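Naphthalene dioxygenase large subunit (Rhodococcus sp., PDB 2B1X) carries a Rieske-type [2Fe-2S] cluster and a separate mononuclear iron site, as the large subunit of a six-chain Rieske non-haem iron oxygenase. Local coordinates at residues Glu32-Glu37 / Leu329-Met334; Val36-Ile41 / Ile66-Phe71. All coordinates share one frame; numbering follows the deposited sequence.

Contact 1 of 2, residues Glu32-Glu37 / Leu329-Met334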
ATOM      1  N   GLU A  32     -10.522  16.800   3.196  1.00 14.00           N
ATOM      2  CA  GLU A  32     -10.482  18.202   3.645  1.00 14.18           C
ATOM      3  C   GLU A  32     -10.927  18.280   5.111  1.00 13.75           C
ATOM      4  O   GLU A  32     -10.335  19.005   5.909  1.00 13.80           O
ATOM      5  CB  GLU A  32     -11.337  19.148   2.783  1.00 14.21           C
ATOM      6  CG  GLU A  32     -11.016  20.627   3.062  1.00 17.10           C
ATOM      7  CD  GLU A  32     -12.068  21.642   2.594  1.00 18.08           C
ATOM      8  OE1 GLU A  32     -13.060  21.248   1.935  1.00 17.90           O
ATOM      9  OE2 GLU A  32     -11.876  22.858   2.888  1.00 18.30           O
ATOM     10  N   VAL A  33     -11.940  17.495   5.460  1.00 12.86           N
ATOM     11  CA  VAL A  33     -12.413  17.460   6.829  1.00 11.94           C
ATOM     12  C   VAL A  33     -11.235  17.006   7.681  1.00 12.24           C
ATOM     13  O   VAL A  33     -10.905  17.643   8.688  1.00 12.14           O
ATOM     14  CB  VAL A  33     -13.625  16.530   6.982  1.00 12.00           C
ATOM     15  CG1 VAL A  33     -13.903  16.249   8.446  1.00 11.81           C
ATOM     16  CG2 VAL A  33     -14.889  17.160   6.335  1.00 11.13           C
ATOM     17  N   HIS A  34     -10.592  15.903   7.296  1.00 11.34           N
ATOM     18  CA  HIS A  34      -9.460  15.417   8.084  1.00 11.64           C
ATOM     19  C   HIS A  34      -8.369  16.478   8.262  1.00 12.27           C
ATOM     20  O   HIS A  34      -7.874  16.681   9.366  1.00 11.78           O
ATOM     21  CB  HIS A  34      -8.849  14.126   7.493  1.00 11.38           C
ATOM     22  CG  HIS A  34      -7.960  13.415   8.452  1.00 12.21           C
ATOM     23  ND1 HIS A  34      -8.451  12.638   9.487  1.00 12.78           N
ATOM     24  CD2 HIS A  34      -6.607  13.384   8.564  1.00 12.12           C
ATOM     25  CE1 HIS A  34      -7.437  12.151  10.184  1.00 13.82           C
ATOM     26  NE2 HIS A  34      -6.309  12.596   9.657  1.00 12.06           N
ATOM     27  N   ASP A  35      -8.024  17.188   7.179  1.00 12.46           N
ATOM     28  CA  ASP A  35      -6.923  18.151   7.246  1.00 13.15           C
ATOM     29  C   ASP A  35      -7.255  19.347   8.134  1.00 13.02           C
ATOM     30  O   ASP A  35      -6.418  19.781   8.930  1.00 13.43           O
ATOM     31  CB  ASP A  35      -6.529  18.662   5.851  1.00 13.36           C
ATOM     32  CG  ASP A  35      -5.747  17.642   5.051  1.00 16.79           C
ATOM     33  OD1 ASP A  35      -5.089  16.761   5.662  1.00 17.80           O
ATOM     34  OD2 ASP A  35      -5.694  17.691   3.780  1.00 21.09           O
ATOM     35  N   VAL A  36      -8.470  19.869   7.998  1.00 12.79           N
ATOM     36  CA  VAL A  36      -8.922  20.990   8.827  1.00 12.51           C
ATOM     37  C   VAL A  36      -9.018  20.562  10.304  1.00 11.90           C
ATOM     38  O   VAL A  36      -8.506  21.254  11.211  1.00 12.00           O
ATOM     39  CB  VAL A  36     -10.256  21.557   8.295  1.00 12.75           C
ATOM     40  CG1 VAL A  36     -10.841  22.566   9.279  1.00 12.08           C
ATOM     41  CG2 VAL A  36     -10.002  22.204   6.936  1.00 12.87           C
ATOM     42  N   GLU A  37      -9.598  19.391  10.523  1.00 11.01           N
ATOM     43  CA  GLU A  37      -9.738  18.807  11.864  1.00 11.02           C
ATOM     44  C   GLU A  37      -8.397  18.619  12.592  1.00 11.00           C
ATOM     45  O   GLU A  37      -8.288  18.827  13.806  1.00 11.56           O
ATOM     46  CB  GLU A  37     -10.443  17.479  11.722  1.00 10.78           C
ATOM     47  CG  GLU A  37     -10.746  16.705  12.993  1.00 12.90           C
ATOM     48  CD  GLU A  37     -11.255  15.310  12.647  1.00 14.35           C
ATOM     49  OE1 GLU A  37     -10.422  14.451  12.202  1.00 13.64           O
ATOM     50  OE2 GLU A  37     -12.496  15.084  12.772  1.00 13.89           O
ATOM     51  N   LEU A 329      -5.449   8.552  11.995  1.00 12.11           N
ATOM     52  CA  LEU A 329      -4.359   8.235  11.059  1.00 11.81           C
ATOM     53  C   LEU A 329      -4.666   8.862   9.686  1.00 12.10           C
ATOM     54  O   LEU A 329      -3.759   9.222   8.940  1.00 12.45           O
ATOM     55  CB  LEU A 329      -4.193   6.720  10.943  1.00 11.76           C
ATOM     56  CG  LEU A 329      -3.470   5.992  12.072  1.00 12.56           C
ATOM     57  CD1 LEU A 329      -3.318   4.505  11.715  1.00 13.30           C
ATOM     58  CD2 LEU A 329      -2.087   6.639  12.325  1.00 12.85           C
ATOM     59  N   GLY A 330      -5.953   8.969   9.351  1.00 11.74           N
ATOM     60  CA  GLY A 330      -6.378   9.614   8.104  1.00 10.86           C
ATOM     61  C   GLY A 330      -7.910   9.652   8.128  1.00 11.04           C
ATOM     62  O   GLY A 330      -8.530   9.241   9.155  1.00  9.20           O
ATOM     63  N   PRO A 331      -8.515  10.162   7.057  1.00 10.22           N
ATOM     64  CA  PRO A 331      -9.983  10.273   6.982  1.00 10.36           C
ATOM     65  C   PRO A 331     -10.631   8.895   7.174  1.00 11.79           C
ATOM     66  O   PRO A 331     -11.757   8.775   7.751  1.00 10.28           O
ATOM     67  CB  PRO A 331     -10.234  10.782   5.559  1.00 10.65           C
ATOM     68  CG  PRO A 331      -8.926  10.504   4.814  1.00 11.18           C
ATOM     69  CD  PRO A 331      -7.838  10.653   5.830  1.00  9.93           C
ATOM     70  N   ASP A 332      -9.909   7.852   6.739  1.00 11.49           N
ATOM     71  CA  ASP A 332     -10.512   6.534   6.720  1.00 12.61           C
ATOM     72  C   ASP A 332      -9.724   5.497   7.495  1.00 12.41           C
ATOM     73  O   ASP A 332      -9.856   4.296   7.241  1.00 12.34           O
ATOM     74  CB  ASP A 332     -10.742   6.064   5.275  1.00 12.30           C
ATOM     75  CG  ASP A 332      -9.498   6.077   4.472  1.00 16.66           C
ATOM     76  OD1 ASP A 332      -8.404   6.351   5.045  1.00 18.09           O
ATOM     77  OD2 ASP A 332      -9.535   5.869   3.235  1.00 21.89           O
ATOM     78  N   LYS A 333      -8.929   5.956   8.460  1.00 12.48           N
ATOM     79  CA  LYS A 333      -8.036   5.063   9.166  1.00 13.53           C
ATOM     80  C   LYS A 333      -7.758   5.523  10.599  1.00 12.26           C
ATOM     81  O   LYS A 333      -7.608   6.700  10.862  1.00 11.02           O
ATOM     82  CB  LYS A 333      -6.736   4.949   8.361  1.00 14.35           C
ATOM     83  CG  LYS A 333      -5.849   3.741   8.712  1.00 19.31           C
ATOM     84  CD  LYS A 333      -4.559   3.756   7.861  1.00 25.41           C
ATOM     85  CE  LYS A 333      -3.540   2.726   8.332  1.00 29.20           C
ATOM     86  NZ  LYS A 333      -2.287   2.649   7.432  1.00 35.55           N
ATOM     87  N   MET A 334      -7.760   4.601  11.552  1.00 11.57           N
ATOM     88  CA  MET A 334      -7.368   4.989  12.890  1.00 11.39           C
ATOM     89  C   MET A 334      -6.536   3.891  13.533  1.00 11.51           C
ATOM     90  O   MET A 334      -6.551   2.750  13.055  1.00 11.11           O
ATOM     91  CB  MET A 334      -8.620   5.334  13.717  1.00 12.02           C
ATOM     92  CG  MET A 334      -9.515   4.092  14.036  1.00 13.78           C
ATOM     93  SD  MET A 334     -10.563   4.390  15.495  1.00 15.16           S
ATOM     94  CE  MET A 334     -12.043   3.498  15.000  1.00 13.16           C
TER
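Beneath the ring of H34, the bulge at L329 and G330 is gripped by one carbonyl oxygen, K333 O, which takes two backbone N-H groups from the same face of its plane. L329 N stands 3.1 Å from K333 O, and G330 N is 3.2 Å from K333 O. Two successive residues thus face K333, and the chain then reverses through a type I turn from G330 to K333, whose own bond, K333 N to G330 O, is weak at 3.4 Å. The resulting platform is covered by H34. Its CG is anti to the backbone N (chi1 -164°), which carries the imidazole off the helix and over the turn. One ring face rests on the peptide joining G330 to P331: G330 C lies 3.2 Å above the ring plane and P331 N slightly farther, both displaced toward the rim. Two C-H groups also meet this face. G330 CA is 3.6 Å from the H34 ring centroid, 22° off the normal, and P331 CD is 4.1 Å from that centroid at a similar tilt, so both are CH-pi contacts. H34 ND1 comes within 3.4 Å of G330 O, but the angle is too poor for a hydrogen bond; what joins the ring to the turn across this contact is CH-pi and van der Waals packing. P331 is fixed separately, its carbonyl oxygen accepting from N202 ND2, while its ring touches N29. One turn along the helix, E37 hydrogen-bonds W203 and W431 and forms a salt bridge with K204. Through H34, helix 31-40 packs on the end of a hairpin with a classic beta bulge, between strands 318-330 and 333-343 of the antiparallel sheet in the Bet v 1-like catalytic domain.

Contact 2 of 2, residues Val36-Ile41 / Ile66-Phe71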
ATOM      1  N   VAL A  36      -8.470  19.869   7.998  1.00 12.79           N
ATOM      2  CA  VAL A  36      -8.922  20.990   8.827  1.00 12.51           C
ATOM      3  C   VAL A  36      -9.018  20.562  10.304  1.00 11.90           C
ATOM      4  O   VAL A  36      -8.506  21.254  11.211  1.00 12.00           O
ATOM      5  CB  VAL A  36     -10.256  21.557   8.295  1.00 12.75           C
ATOM      6  CG1 VAL A  36     -10.841  22.566   9.279  1.00 12.08           C
ATOM      7  CG2 VAL A  36     -10.002  22.204   6.936  1.00 12.87           C
ATOM      8  N   GLU A  37      -9.598  19.391  10.523  1.00 11.01           N
ATOM      9  CA  GLU A  37      -9.738  18.807  11.864  1.00 11.02           C
ATOM     10  C   GLU A  37      -8.397  18.619  12.592  1.00 11.00           C
ATOM     11  O   GLU A  37      -8.288  18.827  13.806  1.00 11.56           O
ATOM     12  CB  GLU A  37     -10.443  17.479  11.722  1.00 10.78           C
ATOM     13  CG  GLU A  37     -10.746  16.705  12.993  1.00 12.90           C
ATOM     14  CD  GLU A  37     -11.255  15.310  12.647  1.00 14.35           C
ATOM     15  OE1 GLU A  37     -10.422  14.451  12.202  1.00 13.64           O
ATOM     16  OE2 GLU A  37     -12.496  15.084  12.772  1.00 13.89           O
ATOM     17  N   ARG A  38      -7.377  18.235  11.859  1.00 10.44           N
ATOM     18  CA  ARG A  38      -6.049  18.061  12.439  1.00 11.37           C
ATOM     19  C   ARG A  38      -5.607  19.337  13.141  1.00 11.39           C
ATOM     20  O   ARG A  38      -5.088  19.287  14.240  1.00 11.00           O
ATOM     21  CB  ARG A  38      -5.026  17.685  11.338  1.00 10.70           C
ATOM     22  CG  ARG A  38      -3.584  17.597  11.799  1.00 11.74           C
ATOM     23  CD  ARG A  38      -2.562  17.390  10.650  1.00 12.68           C
ATOM     24  NE  ARG A  38      -2.612  16.034  10.062  1.00 11.38           N
ATOM     25  CZ  ARG A  38      -3.103  15.742   8.851  1.00 13.43           C
ATOM     26  NH1 ARG A  38      -3.597  16.684   8.067  1.00 12.41           N
ATOM     27  NH2 ARG A  38      -3.072  14.476   8.411  1.00 14.99           N
ATOM     28  N   GLU A  39      -5.793  20.483  12.495  1.00 11.85           N
ATOM     29  CA  GLU A  39      -5.444  21.738  13.139  1.00 14.01           C
ATOM     30  C   GLU A  39      -6.509  22.173  14.170  1.00 14.16           C
ATOM     31  O   GLU A  39      -6.189  22.522  15.324  1.00 14.23           O
ATOM     32  CB  GLU A  39      -5.285  22.816  12.076  1.00 15.09           C
ATOM     33  CG  GLU A  39      -4.881  24.180  12.624  1.00 21.42           C
ATOM     34  CD  GLU A  39      -5.028  25.278  11.588  1.00 29.85           C
ATOM     35  OE1 GLU A  39      -4.196  25.314  10.649  1.00 34.19           O
ATOM     36  OE2 GLU A  39      -5.982  26.094  11.709  1.00 35.05           O
ATOM     37  N   ARG A  40      -7.772  22.170  13.754  1.00 13.60           N
ATOM     38  CA  ARG A  40      -8.804  22.834  14.527  1.00 13.65           C
ATOM     39  C   ARG A  40      -9.262  22.030  15.717  1.00 13.46           C
ATOM     40  O   ARG A  40      -9.633  22.625  16.735  1.00 13.30           O
ATOM     41  CB  ARG A  40      -9.966  23.268  13.651  1.00 14.13           C
ATOM     42  CG  ARG A  40      -9.505  24.328  12.698  1.00 15.29           C
ATOM     43  CD  ARG A  40     -10.499  25.337  12.311  1.00 20.35           C
ATOM     44  NE  ARG A  40      -9.882  26.323  11.421  1.00 23.03           N
ATOM     45  CZ  ARG A  40     -10.545  27.228  10.712  1.00 23.68           C
ATOM     46  NH1 ARG A  40     -11.885  27.292  10.775  1.00 21.37           N
ATOM     47  NH2 ARG A  40      -9.847  28.067   9.949  1.00 25.07           N
ATOM     48  N   ILE A  41      -9.205  20.697  15.622  1.00 12.21           N
ATOM     49  CA  ILE A  41      -9.446  19.876  16.816  1.00 12.85           C
ATOM     50  C   ILE A  41      -8.149  19.482  17.512  1.00 12.37           C
ATOM     51  O   ILE A  41      -7.947  19.866  18.637  1.00 11.18           O
ATOM     52  CB  ILE A  41     -10.330  18.617  16.518  1.00 12.85           C
ATOM     53  CG1 ILE A  41     -11.818  18.979  16.630  1.00 13.71           C
ATOM     54  CG2 ILE A  41     -10.067  17.538  17.509  1.00 13.47           C
ATOM     55  CD1 ILE A  41     -12.364  19.688  15.458  1.00 12.88           C
ATOM     56  N   ILE A  66       0.049  13.273  19.448  1.00 12.22           N
ATOM     57  CA  ILE A  66      -1.094  14.069  19.029  1.00 12.72           C
ATOM     58  C   ILE A  66      -1.042  14.079  17.534  1.00 12.96           C
ATOM     59  O   ILE A  66      -0.148  14.696  16.930  1.00 13.72           O
ATOM     60  CB  ILE A  66      -1.113  15.497  19.654  1.00 12.35           C
ATOM     61  CG1 ILE A  66      -1.070  15.387  21.203  1.00 10.59           C
ATOM     62  CG2 ILE A  66      -2.344  16.243  19.190  1.00 13.06           C
ATOM     63  CD1 ILE A  66      -1.057  16.714  21.987  1.00 12.10           C
ATOM     64  N   SER A  67      -1.986  13.353  16.929  1.00 13.16           N
ATOM     65  CA  SER A  67      -1.969  13.074  15.504  1.00 13.02           C
ATOM     66  C   SER A  67      -0.586  12.569  15.072  1.00 12.14           C
ATOM     67  O   SER A  67      -0.091  11.650  15.670  1.00 11.62           O
ATOM     68  CB  SER A  67      -2.482  14.269  14.682  1.00 12.59           C
ATOM     69  OG  SER A  67      -3.802  14.604  15.135  1.00 15.13           O
ATOM     70  N   GLU A  68       0.022  13.154  14.045  1.00 12.06           N
ATOM     71  CA  GLU A  68       1.316  12.702  13.568  1.00 12.55           C
ATOM     72  C   GLU A  68       2.449  13.163  14.504  1.00 13.54           C
ATOM     73  O   GLU A  68       3.610  12.739  14.339  1.00 15.88           O
ATOM     74  CB  GLU A  68       1.590  13.242  12.129  1.00 13.10           C
ATOM     75  CG  GLU A  68       0.714  12.673  11.003  1.00 10.48           C
ATOM     76  CD  GLU A  68      -0.666  13.304  10.929  1.00 11.72           C
ATOM     77  OE1 GLU A  68      -0.907  14.362  11.534  1.00 11.63           O
ATOM     78  OE2 GLU A  68      -1.540  12.727  10.257  1.00 12.51           O
ATOM     79  N   ASP A  69       2.182  14.075  15.442  1.00 13.68           N
ATOM     80  CA  ASP A  69       3.277  14.518  16.318  1.00 13.54           C
ATOM     81  C   ASP A  69       3.577  13.499  17.400  1.00 13.59           C
ATOM     82  O   ASP A  69       2.668  13.020  18.097  1.00 12.63           O
ATOM     83  CB  ASP A  69       3.014  15.858  16.966  1.00 13.57           C
ATOM     84  CG  ASP A  69       3.254  16.997  16.014  1.00 14.58           C
ATOM     85  OD1 ASP A  69       4.423  17.188  15.584  1.00 13.36           O
ATOM     86  OD2 ASP A  69       2.311  17.723  15.632  1.00 17.37           O
ATOM     87  N   GLN A  70       4.871  13.227  17.558  1.00 13.43           N
ATOM     88  CA  GLN A  70       5.337  12.212  18.450  1.00 13.62           C
ATOM     89  C   GLN A  70       6.033  12.840  19.654  1.00 13.41           C
ATOM     90  O   GLN A  70       6.922  13.673  19.481  1.00 13.31           O
ATOM     91  CB  GLN A  70       6.278  11.284  17.680  1.00 14.08           C
ATOM     92  CG  GLN A  70       6.533   9.968  18.383  1.00 16.49           C
ATOM     93  CD  GLN A  70       7.575   9.139  17.649  1.00 17.74           C
ATOM     94  OE1 GLN A  70       8.697   9.542  17.581  1.00 17.87           O
ATOM     95  NE2 GLN A  70       7.193   7.982  17.120  1.00 21.67           N
ATOM     96  N   PHE A  71       5.622  12.423  20.863  1.00 12.38           N
ATOM     97  CA  PHE A  71       6.112  12.994  22.110  1.00 12.63           C
ATOM     98  C   PHE A  71       6.661  11.936  23.026  1.00 12.82           C
ATOM     99  O   PHE A  71       6.065  10.866  23.161  1.00 13.79           O
ATOM    100  CB  PHE A  71       5.000  13.777  22.837  1.00 11.80           C
ATOM    101  CG  PHE A  71       4.598  15.020  22.127  1.00 13.55           C
ATOM    102  CD1 PHE A  71       3.592  14.988  21.149  1.00 12.35           C
ATOM    103  CD2 PHE A  71       5.263  16.227  22.389  1.00 13.68           C
ATOM    104  CE1 PHE A  71       3.233  16.161  20.448  1.00 12.14           C
ATOM    105  CE2 PHE A  71       4.915  17.407  21.697  1.00 14.58           C
ATOM    106  CZ  PHE A  71       3.912  17.365  20.712  1.00 14.14           C
TER
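R38 runs extended from its helix until chi3 (-72°) bends the chain about CG-CD, turning the NE edge of the guanidinium to E68. E68 answers with a bend of its own at chi2 (79°), which folds the carboxylate back to the arginine, and the two side chains cross at about a right angle. The result is a side-on, two-bond salt bridge: R38 NE lies 2.8 Å from E68 OE1, and R38 NH2 lies 3.0 Å from E68 OE2, the second bond being the straighter. Both oxygens sit close to the guanidinium plane, so the arginine donates squarely along its edge. The carboxylate does not match it, because the two planes are 49° apart; OE1 is met on its syn side but well out of the plane, and OE2 from above the plane. E68 occupies a type II' turn from I66 to D69, closed by I66 N to D69 O at 3.0 Å and by D69 N to I66 O at 2.8 Å. This is a two-residue beta hairpin linking strands 60-66 and 69-75 of the Rieske domain, with S67 at the turn position that takes a positive phi. S67 directs its CB toward the helix, yet S67 OG only reaches 4.5 Å from R38 CG, a marginal contact beside the ion pair. The third nitrogen, R38 NH1, forms a salt bridge with D35 of the same helix, so all three guanidinium nitrogens have acidic partners, which would be expected to limit rotation of the group. A second subunit of the same protein adjoins the pair: its Q386 donates to R38 O, its G385 packs on E68, and the backbone N-H groups of its F387 and A388 bind the D69 carboxylate.

Both contacts start from helix 31-40 and share V36 and E37, with their centres 10 Å apart. Each sets a helix side chain against a hairpin turn, but the hairpins belong to different sheets: contact 1 reaches the catalytic-domain sheet, contact 2 the Rieske-domain sheet. The helix thus touches both domains, H34 and R38 being one turn apart on it. Both places are partly buried, and the chemistry differs. In 32-37 / 329-334 a buried histidine lies nearly parallel over a peptide, with CH-pi contacts and no hydrogen bond across. In 36-41 / 66-71, between partly exposed residues, a guanidinium edge meets a tilted carboxylate, close to a second subunit.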